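Local structure of transcriptional regulator, crp family (Thermotoga maritima, 1O5L) at residues L44-G49 with I68-I73. The protein probably binds DNA as a transcription factor of the Crp family, in which a cyclic nucleotide-binding type domain is joined to a helix-turn-helix domain. Numbering follows the deposited sequence.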
ATOM      1  N   LEU A  44       5.938  14.269   1.270  1.00 56.19           N
ATOM      2  CA  LEU A  44       5.534  15.508   0.596  1.00 55.51           C
ATOM      3  C   LEU A  44       4.010  15.601   0.529  1.00 55.42           C
ATOM      4  O   LEU A  44       3.343  14.637   0.139  1.00 55.01           O
ATOM      5  CB  LEU A  44       6.132  15.550  -0.812  1.00 55.53           C
ATOM      6  CG  LEU A  44       7.651  15.371  -0.955  1.00 55.67           C
ATOM      7  CD1 LEU A  44       8.044  15.619  -2.372  1.00 55.91           C
ATOM      8  CD2 LEU A  44       8.500  16.306  -0.015  1.00 57.71           C
ATOM      9  N   ILE A  45       3.464  16.762   0.910  1.00 55.56           N
ATOM     10  CA  ILE A  45       2.021  17.012   0.849  1.00 55.29           C
ATOM     11  C   ILE A  45       1.755  18.276   0.037  1.00 54.75           C
ATOM     12  O   ILE A  45       2.283  19.343   0.363  1.00 55.81           O
ATOM     13  CB  ILE A  45       1.415  17.146   2.302  1.00 55.84           C
ATOM     14  CG1 ILE A  45       1.683  15.877   3.123  1.00 56.89           C
ATOM     15  CG2 ILE A  45      -0.097  17.428   2.256  1.00 55.99           C
ATOM     16  CD1 ILE A  45       1.309  16.020   4.596  1.00 56.06           C
ATOM     17  N   LEU A  46       0.932  18.159  -1.001  1.00 53.85           N
ATOM     18  CA  LEU A  46       0.529  19.305  -1.809  1.00 54.10           C
ATOM     19  C   LEU A  46      -0.522  20.138  -1.079  1.00 54.25           C
ATOM     20  O   LEU A  46      -1.661  19.672  -0.855  1.00 52.88           O
ATOM     21  CB  LEU A  46      -0.048  18.874  -3.166  1.00 53.32           C
ATOM     22  CG  LEU A  46      -0.510  19.997  -4.086  1.00 53.41           C
ATOM     23  CD1 LEU A  46       0.690  20.841  -4.532  1.00 54.01           C
ATOM     24  CD2 LEU A  46      -1.256  19.440  -5.331  1.00 53.92           C
ATOM     25  N   LEU A  47      -0.132  21.383  -0.797  1.00 54.17           N
ATOM     26  CA  LEU A  47      -0.912  22.340  -0.027  1.00 55.06           C
ATOM     27  C   LEU A  47      -1.802  23.169  -0.920  1.00 55.33           C
ATOM     28  O   LEU A  47      -2.967  23.400  -0.594  1.00 55.71           O
ATOM     29  CB  LEU A  47       0.026  23.311   0.724  1.00 54.65           C
ATOM     30  CG  LEU A  47       0.877  22.706   1.849  1.00 55.73           C
ATOM     31  CD1 LEU A  47       1.899  23.717   2.368  1.00 54.75           C
ATOM     32  CD2 LEU A  47      -0.028  22.186   2.979  1.00 54.78           C
ATOM     33  N   GLU A  48      -1.219  23.666  -2.012  1.00 55.61           N
ATOM     34  CA  GLU A  48      -1.927  24.479  -2.976  1.00 55.91           C
ATOM     35  C   GLU A  48      -1.265  24.422  -4.349  1.00 55.66           C
ATOM     36  O   GLU A  48      -0.057  24.198  -4.449  1.00 54.96           O
ATOM     37  CB  GLU A  48      -2.078  25.922  -2.511  1.00 55.98           C
ATOM     38  CG  GLU A  48      -0.947  26.510  -1.706  1.00 57.72           C
ATOM     39  CD  GLU A  48      -1.245  27.960  -1.295  1.00 57.87           C
ATOM     40  OE1 GLU A  48      -1.181  28.857  -2.188  1.00 57.69           O
ATOM     41  OE2 GLU A  48      -1.585  28.183  -0.092  1.00 59.62           O
ATOM     42  N   GLY A  49      -2.078  24.622  -5.393  1.00 55.29           N
ATOM     43  CA  GLY A  49      -1.628  24.539  -6.774  1.00 55.27           C
ATOM     44  C   GLY A  49      -2.036  23.236  -7.458  1.00 55.12           C
ATOM     45  O   GLY A  49      -3.109  22.688  -7.189  1.00 55.32           O
ATOM     46  N   ILE A  68      -2.195  16.017  -9.755  1.00 56.69           N
ATOM     47  CA  ILE A  68      -2.435  16.011  -8.303  1.00 56.34           C
ATOM     48  C   ILE A  68      -2.992  17.359  -7.869  1.00 55.41           C
ATOM     49  O   ILE A  68      -2.387  18.379  -8.135  1.00 54.55           O
ATOM     50  CB  ILE A  68      -1.161  15.710  -7.545  1.00 56.86           C
ATOM     51  CG1 ILE A  68      -0.466  14.475  -8.141  1.00 57.98           C
ATOM     52  CG2 ILE A  68      -1.454  15.514  -6.008  1.00 56.43           C
ATOM     53  CD1 ILE A  68       0.911  14.190  -7.513  1.00 58.53           C
ATOM     54  N   LYS A  69      -4.165  17.346  -7.245  1.00 54.90           N
ATOM     55  CA  LYS A  69      -4.783  18.536  -6.679  1.00 54.91           C
ATOM     56  C   LYS A  69      -4.636  18.485  -5.159  1.00 54.68           C
ATOM     57  O   LYS A  69      -4.444  17.409  -4.596  1.00 54.71           O
ATOM     58  CB  LYS A  69      -6.260  18.605  -7.052  1.00 55.31           C
ATOM     59  CG  LYS A  69      -6.551  18.750  -8.554  1.00 55.91           C
ATOM     60  CD  LYS A  69      -6.372  20.207  -8.993  1.00 56.94           C
ATOM     61  CE  LYS A  69      -6.833  20.462 -10.429  1.00 56.86           C
ATOM     62  NZ  LYS A  69      -6.273  21.765 -10.956  1.00 55.92           N
ATOM     63  N   PRO A  70      -4.702  19.636  -4.488  1.00 54.21           N
ATOM     64  CA  PRO A  70      -4.547  19.661  -3.049  1.00 54.35           C
ATOM     65  C   PRO A  70      -5.811  19.148  -2.327  1.00 54.73           C
ATOM     66  O   PRO A  70      -6.864  19.213  -2.898  1.00 53.70           O
ATOM     67  CB  PRO A  70      -4.277  21.139  -2.749  1.00 54.91           C
ATOM     68  CG  PRO A  70      -4.373  21.878  -4.063  1.00 54.36           C
ATOM     69  CD  PRO A  70      -4.960  20.973  -5.047  1.00 53.67           C
ATOM     70  N   VAL A  71      -5.733  18.619  -1.100  1.00 55.67           N
ATOM     71  CA  VAL A  71      -4.525  18.450  -0.308  1.00 56.25           C
ATOM     72  C   VAL A  71      -4.268  16.968  -0.195  1.00 57.02           C
ATOM     73  O   VAL A  71      -5.085  16.255   0.347  1.00 56.73           O
ATOM     74  CB  VAL A  71      -4.718  19.009   1.124  1.00 55.91           C
ATOM     75  CG1 VAL A  71      -3.467  18.923   1.906  1.00 56.69           C
ATOM     76  CG2 VAL A  71      -5.213  20.451   1.087  1.00 57.35           C
ATOM     77  N   GLN A  72      -3.098  16.523  -0.644  1.00 58.91           N
ATOM     78  CA  GLN A  72      -2.771  15.098  -0.771  1.00 60.73           C
ATOM     79  C   GLN A  72      -1.308  14.811  -0.518  1.00 59.57           C
ATOM     80  O   GLN A  72      -0.462  15.605  -0.913  1.00 59.21           O
ATOM     81  CB  GLN A  72      -2.991  14.650  -2.228  1.00 60.93           C
ATOM     82  CG  GLN A  72      -4.360  14.269  -2.587  1.00 63.34           C
ATOM     83  CD  GLN A  72      -4.379  13.703  -4.017  1.00 65.86           C
ATOM     84  OE1 GLN A  72      -3.735  12.659  -4.293  1.00 72.02           O
ATOM     85  NE2 GLN A  72      -5.089  14.406  -4.941  1.00 68.16           N
ATOM     86  N   ILE A  73      -1.025  13.629   0.045  1.00 59.08           N
ATOM     87  CA  ILE A  73       0.340  13.073   0.085  1.00 58.34           C
ATOM     88  C   ILE A  73       0.747  12.584  -1.310  1.00 57.43           C
ATOM     89  O   ILE A  73      -0.023  11.930  -1.978  1.00 58.46           O
ATOM     90  CB  ILE A  73       0.462  11.896   1.085  1.00 58.10           C
ATOM     91  CG1 ILE A  73       0.048  12.321   2.496  1.00 59.23           C
ATOM     92  CG2 ILE A  73       1.933  11.362   1.116  1.00 59.07           C
ATOM     93  CD1 ILE A  73      -0.347  11.176   3.405  1.00 58.97           C
TER
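Leu46 N donates a hydrogen bond to Gln72 O at 2.9 Å, where residues 44-46 run antiparallel to 72-73; the return bond, Gln72 N to Leu46 O, is weak. Leu46 O also receives a CA-H...O contact from Val71 CA, 3.2 Å away. On one face of the pairing, Ile45 meets two neighbours with different branches. Its CG1, anti to the carbonyl carbon (chi1 -58°), packs on Ile73 CG1 at 4.0 Å, while CG2 reaches Val71 CG1 at 3.7 Å. The pairing belongs to the cyclic nucleotide-binding domain, a cupin-type beta fold; strand 72-73 is outermost in its sheet within this chain, with 42-48 between it and 96-102. A classic beta bulge interrupts the pairing with strand 96-102, where Leu47 and Glu48 both bond with the backbone of Lys97. Leu46 points to the other face, its CG anti to the backbone N (chi1 180°), and its CD2 lies against the backbone of Ile68 and Lys69, 3.2 Å from Ile68 O and 4.0 Å from both Ile68 CG2 and Pro70 CD; Leu51 and Ile98 also touch this side chain. An alanine at Leu46 would probably open a gap beside Ile68 and Pro70, depriving Ile68 CG2 and Pro70 CD of their methyl partner. The proline ring lies against the backbone of Leu47 to Gly49: Pro70 CB approaches Leu47 O, and CD comes within 3.3 Å of Gly49 O. An unusual non-proline cis peptide bond then turns the chain between Pro70, packed on that backbone, and Val71 on the Ile45 face.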